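Local coordinates for hypothetical protein SMU.776 (Streptococcus mutans, PDB 2B78) that is a putative S-adenosylmethionine-dependent methyltransferase with an N-terminal PUA-like domain, which may act on RNA, at residues L14-S22 against A367-S375; Y50-W60 against Q102-V110. All coordinates share one frame; numbering follows the deposited sequence.

Interaction 1: residues L14-S22 against A367-S375; sequences LKRGVQLLS and AVNVQDESS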
loop_
_atom_site.group_PDB
_atom_site.type_symbol
_atom_site.label_atom_id
_atom_site.label_comp_id
_atom_site.label_asym_id
_atom_site.label_seq_id
_atom_site.Cartn_x
_atom_site.Cartn_y
_atom_site.Cartn_z
ATOM N N LEU A 14 15.390 -17.057 9.645
ATOM C CA LEU A 14 16.297 -16.902 8.513
ATOM C C LEU A 14 16.280 -18.158 7.662
ATOM O O LEU A 14 16.139 -18.083 6.443
ATOM C CB LEU A 14 17.728 -16.626 8.991
ATOM C CG LEU A 14 18.036 -15.198 9.437
ATOM C CD1 LEU A 14 19.420 -15.134 10.082
ATOM C CD2 LEU A 14 17.950 -14.268 8.226
ATOM N N LYS A 15 16.408 -19.316 8.303
ATOM C CA LYS A 15 16.407 -20.578 7.572
ATOM C C LYS A 15 15.071 -20.861 6.890
ATOM O O LYS A 15 15.023 -21.573 5.892
ATOM C CB LYS A 15 16.778 -21.740 8.503
ATOM C CG LYS A 15 18.204 -21.662 9.044
ATOM C CD LYS A 15 18.641 -22.944 9.755
ATOM C CE LYS A 15 17.825 -23.229 11.009
ATOM N NZ LYS A 15 18.324 -24.435 11.741
ATOM N N ARG A 16 13.991 -20.296 7.423
ATOM C CA ARG A 16 12.653 -20.496 6.866
ATOM C C ARG A 16 12.390 -19.576 5.672
ATOM O O ARG A 16 11.387 -19.723 4.967
ATOM C CB ARG A 16 11.603 -20.229 7.945
ATOM C CG ARG A 16 10.184 -20.662 7.594
ATOM C CD ARG A 16 9.201 -20.079 8.602
ATOM N NE ARG A 16 9.733 -20.166 9.955
ATOM C CZ ARG A 16 9.687 -19.179 10.842
ATOM N NH1 ARG A 16 9.127 -18.020 10.519
ATOM N NH2 ARG A 16 10.212 -19.350 12.044
ATOM N N GLY A 17 13.279 -18.610 5.462
ATOM C CA GLY A 17 13.106 -17.696 4.347
ATOM C C GLY A 17 12.586 -16.319 4.717
ATOM O O GLY A 17 12.187 -15.546 3.844
ATOM N N VAL A 18 12.580 -15.994 6.004
ATOM C CA VAL A 18 12.109 -14.678 6.424
ATOM C C VAL A 18 13.282 -13.729 6.200
ATOM O O VAL A 18 14.379 -13.956 6.713
ATOM C CB VAL A 18 11.692 -14.681 7.912
ATOM C CG1 VAL A 18 11.259 -13.293 8.343
ATOM C CG2 VAL A 18 10.543 -15.663 8.117
ATOM N N GLN A 19 13.055 -12.682 5.416
ATOM C CA GLN A 19 14.111 -11.731 5.101
ATOM C C GLN A 19 14.183 -10.573 6.070
ATOM O O GLN A 19 15.250 -9.991 6.274
ATOM C CB GLN A 19 13.922 -11.192 3.686
ATOM C CG GLN A 19 14.256 -12.189 2.586
ATOM C CD GLN A 19 13.818 -11.697 1.221
ATOM O OE1 GLN A 19 13.996 -10.522 0.886
ATOM N NE2 GLN A 19 13.254 -12.594 0.419
ATOM N N LEU A 20 13.040 -10.230 6.653
ATOM C CA LEU A 20 12.964 -9.128 7.607
ATOM C C LEU A 20 13.634 -9.476 8.940
ATOM O O LEU A 20 13.355 -10.521 9.528
ATOM C CB LEU A 20 11.503 -8.767 7.858
ATOM C CG LEU A 20 11.238 -7.811 9.017
ATOM C CD1 LEU A 20 11.925 -6.484 8.750
ATOM C CD2 LEU A 20 9.735 -7.624 9.182
ATOM N N LEU A 21 14.516 -8.595 9.406
ATOM C CA LEU A 21 15.209 -8.796 10.676
ATOM C C LEU A 21 14.421 -8.005 11.715
ATOM O O LEU A 21 14.490 -6.774 11.755
ATOM C CB LEU A 21 16.645 -8.270 10.584
ATOM C CG LEU A 21 17.476 -8.848 9.436
ATOM C CD1 LEU A 21 18.838 -8.191 9.413
ATOM C CD2 LEU A 21 17.612 -10.352 9.597
ATOM N N SER A 22 13.662 -8.709 12.548
ATOM C CA SER A 22 12.848 -8.042 13.560
ATOM C C SER A 22 13.641 -7.559 14.761
ATOM O O SER A 22 14.508 -8.261 15.274
ATOM C CB SER A 22 11.714 -8.961 14.031
ATOM O OG SER A 22 10.706 -9.062 13.040
ATOM N N ALA A 367 4.323 -7.725 -4.672
ATOM C CA ALA A 367 4.830 -9.040 -4.294
ATOM C C ALA A 367 5.054 -9.237 -2.809
ATOM O O ALA A 367 5.664 -8.409 -2.126
ATOM C CB ALA A 367 6.126 -9.352 -5.061
ATOM N N VAL A 368 4.551 -10.352 -2.303
ATOM C CA VAL A 368 4.726 -10.659 -0.898
ATOM C C VAL A 368 5.761 -11.767 -0.770
ATOM O O VAL A 368 5.974 -12.545 -1.698
ATOM C CB VAL A 368 3.408 -11.145 -0.266
ATOM C CG1 VAL A 368 2.370 -10.028 -0.290
ATOM C CG2 VAL A 368 2.895 -12.360 -1.021
ATOM N N ASN A 369 6.424 -11.817 0.377
ATOM C CA ASN A 369 7.383 -12.874 0.635
ATOM C C ASN A 369 6.477 -13.994 1.152
ATOM O O ASN A 369 5.866 -13.856 2.214
ATOM C CB ASN A 369 8.381 -12.426 1.708
ATOM C CG ASN A 369 9.354 -13.517 2.087
ATOM O OD1 ASN A 369 9.272 -14.642 1.586
ATOM N ND2 ASN A 369 10.283 -13.195 2.983
ATOM N N VAL A 370 6.370 -15.087 0.395
ATOM C CA VAL A 370 5.496 -16.195 0.781
ATOM C C VAL A 370 5.883 -16.854 2.098
ATOM O O VAL A 370 5.045 -17.483 2.756
ATOM C CB VAL A 370 5.430 -17.283 -0.325
ATOM C CG1 VAL A 370 4.513 -16.817 -1.460
ATOM C CG2 VAL A 370 6.822 -17.560 -0.864
ATOM N N GLN A 371 7.149 -16.709 2.476
ATOM C CA GLN A 371 7.651 -17.270 3.724
ATOM C C GLN A 371 7.387 -16.310 4.876
ATOM O O GLN A 371 7.708 -16.604 6.023
ATOM C CB GLN A 371 9.156 -17.541 3.621
ATOM C CG GLN A 371 9.523 -18.740 2.764
ATOM C CD GLN A 371 9.076 -18.601 1.323
ATOM O OE1 GLN A 371 9.558 -17.735 0.589
ATOM N NE2 GLN A 371 8.144 -19.455 0.909
ATOM N N ASP A 372 6.799 -15.159 4.570
ATOM C CA ASP A 372 6.505 -14.167 5.601
ATOM C C ASP A 372 5.185 -13.473 5.294
ATOM O O ASP A 372 5.158 -12.393 4.706
ATOM C CB ASP A 372 7.638 -13.141 5.668
ATOM C CG ASP A 372 7.494 -12.198 6.837
ATOM O OD1 ASP A 372 6.487 -12.319 7.568
ATOM O OD2 ASP A 372 8.382 -11.337 7.025
ATOM N N GLU A 373 4.084 -14.091 5.715
ATOM C CA GLU A 373 2.757 -13.545 5.449
ATOM C C GLU A 373 2.510 -12.162 6.049
ATOM O O GLU A 373 1.603 -11.452 5.613
ATOM C CB GLU A 373 1.683 -14.524 5.936
ATOM C CG GLU A 373 0.332 -14.386 5.218
ATOM C CD GLU A 373 0.463 -14.426 3.698
ATOM O OE1 GLU A 373 1.275 -15.229 3.193
ATOM O OE2 GLU A 373 -0.252 -13.665 3.004
ATOM N N SER A 374 3.311 -11.777 7.042
ATOM C CA SER A 374 3.154 -10.468 7.674
ATOM C C SER A 374 3.480 -9.342 6.688
ATOM O O SER A 374 3.154 -8.176 6.923
ATOM C CB SER A 374 4.061 -10.354 8.910
ATOM O OG SER A 374 5.424 -10.170 8.559
ATOM N N SER A 375 4.131 -9.685 5.581
ATOM C CA SER A 375 4.468 -8.677 4.582
ATOM C C SER A 375 3.209 -8.289 3.808
ATOM O O SER A 375 3.154 -7.237 3.170
ATOM C CB SER A 375 5.524 -9.218 3.621
ATOM O OG SER A 375 5.045 -10.374 2.962
HETATM O O HOH W 1 7.240 -16.098 8.860
HETATM O O HOH W 2 10.590 -11.234 5.328
#
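N369 reaches across to the loop that follows helix 8-16 and gives its side-chain amide to the backbone of G17. ND2 lies 3.1 Å from G17 O, the N-H pointing almost straight at the oxygen (172°) and approaching in the carbonyl plane. The side chain extends this far because CG stands anti to the backbone N (chi1 176°), and the other polar atom of the amide is held too: N369 OD1 accepts from Q371 N, an Asx turn inside the type I turn N369 to D372. D372 arrives beside it, its side chain crossing that of V18 at about a right angle, with OD2 3.7 Å from V18 CG1. The other branch, V18 CG2, rests against Q371 O. A water links the D372 carboxylate and the N369 amide to the backbone N of L20: it donates to D372 OD2 at 2.8 Å and accepts from N369 ND2 and L20 N. On the far carboxylate oxygen, D372 OD1 receives both S374 OG and S374 N from one face of its plane, which should restrict the rotation of the carboxylate. G17, the first residue to leave helical angles, makes a Schellman motif with positive phi. The contact thus sets the end of helix 8-16 and the approach to strand 20-22, an outer strand of the PUA-like sheet beside strand 57-63, against the loop between strands 355-360 and 379-384 of the methyltransferase sheet.

Interaction 2: residues Y50-W60 against Q102-V110; sequences YLSKQNKGVGW and QDGDSFGGV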
loop_
_atom_site.group_PDB
_atom_site.type_symbol
_atom_site.label_atom_id
_atom_site.label_comp_id
_atom_site.label_asym_id
_atom_site.label_seq_id
_atom_site.Cartn_x
_atom_site.Cartn_y
_atom_site.Cartn_z
ATOM N N TYR A 50 21.960 -6.532 5.667
ATOM C CA TYR A 50 22.318 -5.148 5.929
ATOM C C TYR A 50 21.460 -4.637 7.075
ATOM O O TYR A 50 20.305 -5.040 7.237
ATOM C CB TYR A 50 22.173 -4.268 4.668
ATOM C CG TYR A 50 20.779 -3.783 4.297
ATOM C CD1 TYR A 50 20.126 -2.807 5.050
ATOM C CD2 TYR A 50 20.139 -4.264 3.152
ATOM C CE1 TYR A 50 18.869 -2.319 4.671
ATOM C CE2 TYR A 50 18.881 -3.778 2.761
ATOM C CZ TYR A 50 18.255 -2.808 3.523
ATOM O OH TYR A 50 17.029 -2.311 3.138
ATOM N N LEU A 51 22.047 -3.770 7.892
ATOM C CA LEU A 51 21.347 -3.206 9.028
ATOM C C LEU A 51 20.962 -1.761 8.774
ATOM O O LEU A 51 21.736 -0.993 8.215
ATOM C CB LEU A 51 22.221 -3.271 10.286
ATOM C CG LEU A 51 22.704 -4.644 10.755
ATOM C CD1 LEU A 51 23.544 -4.478 12.015
ATOM C CD2 LEU A 51 21.509 -5.546 11.024
ATOM N N SER A 52 19.754 -1.409 9.190
ATOM C CA SER A 52 19.246 -0.054 9.070
ATOM C C SER A 52 17.874 -0.076 9.707
ATOM O O SER A 52 17.099 -1.011 9.502
ATOM C CB SER A 52 19.150 0.379 7.604
ATOM O OG SER A 52 18.856 1.766 7.513
ATOM N N LYS A 53 17.572 0.945 10.496
ATOM C CA LYS A 53 16.287 1.000 11.165
ATOM C C LYS A 53 15.149 1.273 10.197
ATOM O O LYS A 53 15.210 2.200 9.382
ATOM C CB LYS A 53 16.322 2.057 12.272
ATOM C CG LYS A 53 16.891 1.517 13.583
ATOM C CD LYS A 53 17.134 2.616 14.613
ATOM C CE LYS A 53 18.492 3.282 14.411
ATOM N NZ LYS A 53 18.789 4.282 15.484
ATOM N N GLN A 54 14.111 0.449 10.291
ATOM C CA GLN A 54 12.938 0.575 9.436
ATOM C C GLN A 54 11.719 0.111 10.219
ATOM O O GLN A 54 11.377 -1.070 10.206
ATOM C CB GLN A 54 13.103 -0.282 8.175
ATOM C CG GLN A 54 11.999 -0.079 7.143
ATOM C CD GLN A 54 12.248 -0.860 5.875
ATOM O OE1 GLN A 54 13.392 -0.988 5.437
ATOM N NE2 GLN A 54 11.180 -1.378 5.265
ATOM N N ASN A 55 11.071 1.051 10.902
ATOM C CA ASN A 55 9.895 0.748 11.715
ATOM C C ASN A 55 10.264 -0.273 12.790
ATOM O O ASN A 55 11.089 0.014 13.652
ATOM C CB ASN A 55 8.760 0.219 10.835
ATOM C CG ASN A 55 8.304 1.236 9.804
ATOM O OD1 ASN A 55 7.920 2.360 10.147
ATOM N ND2 ASN A 55 8.342 0.848 8.532
ATOM N N LYS A 56 9.671 -1.462 12.741
ATOM C CA LYS A 56 9.969 -2.491 13.737
ATOM C C LYS A 56 11.120 -3.394 13.312
ATOM O O LYS A 56 11.428 -4.386 13.976
ATOM C CB LYS A 56 8.722 -3.336 14.009
ATOM C CG LYS A 56 7.628 -2.583 14.748
ATOM C CD LYS A 56 8.142 -2.053 16.083
ATOM C CE LYS A 56 7.086 -1.228 16.810
ATOM N NZ LYS A 56 7.608 -0.678 18.096
ATOM N N GLY A 57 11.759 -3.045 12.203
ATOM C CA GLY A 57 12.866 -3.847 11.721
ATOM C C GLY A 57 14.212 -3.185 11.952
ATOM O O GLY A 57 14.298 -1.968 12.097
ATOM N N VAL A 58 15.259 -4.001 11.998
ATOM C CA VAL A 58 16.620 -3.520 12.194
ATOM C C VAL A 58 17.456 -3.827 10.949
ATOM O O VAL A 58 18.642 -3.496 10.881
ATOM C CB VAL A 58 17.288 -4.194 13.418
ATOM C CG1 VAL A 58 16.657 -3.682 14.710
ATOM C CG2 VAL A 58 17.132 -5.711 13.324
ATOM N N GLY A 59 16.828 -4.459 9.962
ATOM C CA GLY A 59 17.544 -4.786 8.743
ATOM C C GLY A 59 16.864 -5.835 7.887
ATOM O O GLY A 59 15.718 -6.230 8.154
ATOM N N TRP A 60 17.579 -6.306 6.868
ATOM C CA TRP A 60 17.050 -7.309 5.946
ATOM C C TRP A 60 18.112 -8.293 5.497
ATOM O O TRP A 60 19.266 -7.918 5.279
ATOM C CB TRP A 60 16.508 -6.651 4.673
ATOM C CG TRP A 60 15.379 -5.730 4.870
ATOM C CD1 TRP A 60 15.437 -4.378 5.096
ATOM C CD2 TRP A 60 13.992 -6.074 4.843
ATOM N NE1 TRP A 60 14.168 -3.865 5.210
ATOM C CE2 TRP A 60 13.263 -4.884 5.058
ATOM C CE3 TRP A 60 13.293 -7.272 4.660
ATOM C CZ2 TRP A 60 11.863 -4.862 5.092
ATOM C CZ3 TRP A 60 11.907 -7.249 4.696
ATOM C CH2 TRP A 60 11.207 -6.050 4.910
ATOM N N GLN A 102 10.016 -4.448 -2.015
ATOM C CA GLN A 102 10.850 -4.895 -0.906
ATOM C C GLN A 102 11.218 -6.389 -0.879
ATOM O O GLN A 102 11.788 -6.900 -1.841
ATOM C CB GLN A 102 10.183 -4.478 0.401
ATOM C CG GLN A 102 9.912 -2.977 0.466
ATOM C CD GLN A 102 9.828 -2.464 1.890
ATOM O OE1 GLN A 102 10.781 -2.569 2.648
ATOM N NE2 GLN A 102 8.684 -1.907 2.257
ATOM N N ASP A 103 10.904 -7.088 0.214
ATOM C CA ASP A 103 11.263 -8.500 0.297
ATOM C C ASP A 103 10.485 -9.404 -0.650
ATOM O O ASP A 103 10.870 -10.555 -0.877
ATOM C CB ASP A 103 11.178 -9.005 1.759
ATOM C CG ASP A 103 9.825 -8.771 2.406
ATOM O OD1 ASP A 103 9.087 -7.853 1.978
ATOM O OD2 ASP A 103 9.514 -9.504 3.378
ATOM N N GLY A 104 9.396 -8.883 -1.213
ATOM C CA GLY A 104 8.615 -9.667 -2.151
ATOM C C GLY A 104 9.467 -9.903 -3.386
ATOM O O GLY A 104 9.243 -10.850 -4.141
ATOM N N ASP A 105 10.450 -9.035 -3.599
ATOM C CA ASP A 105 11.345 -9.178 -4.743
ATOM C C ASP A 105 12.789 -9.344 -4.298
ATOM O O ASP A 105 13.736 -9.013 -5.025
ATOM C CB ASP A 105 11.201 -7.992 -5.684
ATOM C CG ASP A 105 9.866 -7.988 -6.389
ATOM O OD1 ASP A 105 9.660 -8.855 -7.274
ATOM O OD2 ASP A 105 9.020 -7.132 -6.040
ATOM N N SER A 106 12.933 -9.860 -3.081
ATOM C CA SER A 106 14.224 -10.160 -2.465
ATOM C C SER A 106 15.172 -9.043 -2.072
ATOM O O SER A 106 16.381 -9.247 -2.003
ATOM C CB SER A 106 14.978 -11.199 -3.306
ATOM O OG SER A 106 14.340 -12.468 -3.194
ATOM N N PHE A 107 14.645 -7.856 -1.822
ATOM C CA PHE A 107 15.502 -6.784 -1.348
ATOM C C PHE A 107 14.660 -5.788 -0.584
ATOM O O PHE A 107 14.130 -4.839 -1.159
ATOM C CB PHE A 107 16.239 -6.074 -2.482
ATOM C CG PHE A 107 17.435 -5.298 -2.003
ATOM C CD1 PHE A 107 18.610 -5.960 -1.658
ATOM C CD2 PHE A 107 17.362 -3.919 -1.819
ATOM C CE1 PHE A 107 19.696 -5.261 -1.130
ATOM C CE2 PHE A 107 18.441 -3.211 -1.291
ATOM C CZ PHE A 107 19.608 -3.884 -0.946
ATOM N N GLY A 108 14.527 -6.010 0.718
ATOM C CA GLY A 108 13.732 -5.107 1.532
ATOM C C GLY A 108 14.302 -3.703 1.588
ATOM O O GLY A 108 15.494 -3.504 1.359
ATOM N N GLY A 109 13.444 -2.725 1.875
ATOM C CA GLY A 109 13.893 -1.345 1.968
ATOM C C GLY A 109 13.640 -0.501 0.729
ATOM O O GLY A 109 13.734 0.728 0.772
ATOM N N VAL A 110 13.297 -1.159 -0.374
ATOM C CA VAL A 110 13.066 -0.451 -1.629
ATOM C C VAL A 110 11.817 -0.881 -2.379
ATOM O O VAL A 110 11.541 -2.076 -2.502
ATOM C CB VAL A 110 14.259 -0.658 -2.594
ATOM C CG1 VAL A 110 14.002 0.072 -3.908
ATOM C CG2 VAL A 110 15.555 -0.181 -1.948
HETATM O O HOH W 3 7.950 -1.187 5.137
#
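W60 lays one face of its indole over G108 in a CH-pi contact, where a beta hairpin of the PUA-like domain meets the loop between strands 96-101 and 110-115 of the next sheet. The hairpin is formed by strands 45-54 and 57-63 through a type II' turn from Q54 to G57, while F107 to V110 make a type II turn. G108 CA sits 3.6 Å from the centroid of the five-membered ring, 15° off its normal, and the backbone N of G109 lies over the same face nearer the rim.

Around this core the polar groups are matched in a chain. Within the hairpin, W60 NE1 donates to Q54 OE1 at 3.0 Å, nearly straight and in the plane of the indole but from above the plane of the amide carbonyl. N125 also donates to that oxygen. The other half of the Q54 amide faces the loop: NE2 donates to Q102 OE1 at 2.9 Å, in the carbonyl plane and on a lone pair, the two side chains coming from opposite directions with their amides nearly coplanar. Q102 OE1 takes a second bond from G109 N, 2.8 Å long. A water accepts from Q54 NE2 and Q102 NE2 together, so each amide has partners on both its oxygen and its nitrogen.

Y50 makes the other polar link. Its CG lies between the backbone N and the carbonyl carbon (chi1 80°), and the ring meets the end of F107, Y50 CE2 3.8 Å from F107 CZ, the side chains crossing at about a right angle; N125 ND2 bonds to the hydroxyl as well, and F127 stacks on the ring. Y50 OH donates to G108 O at 2.6 Å, the hydroxyl lying above the plane of that carbonyl.

From the N terminus the chain runs through helix 8-16 and strand 20-22, then into the hairpin of 50-60. Interaction 2 closes the first loop, 42 residues on, where 102-110 comes back against the hairpin. The chain then goes through the rest of the middle sheet and most of the methyltransferase sheet before 367-375 returns to 14-22, so interaction 1 closes a far wider loop with interaction 2 nested inside it. Their centres are 10 Å apart, and strands 20-22 and 57-63 are neighbours in one sheet. Q19 also packs on D103 and S106. Together the contacts join the PUA-like sheet to both later sheets.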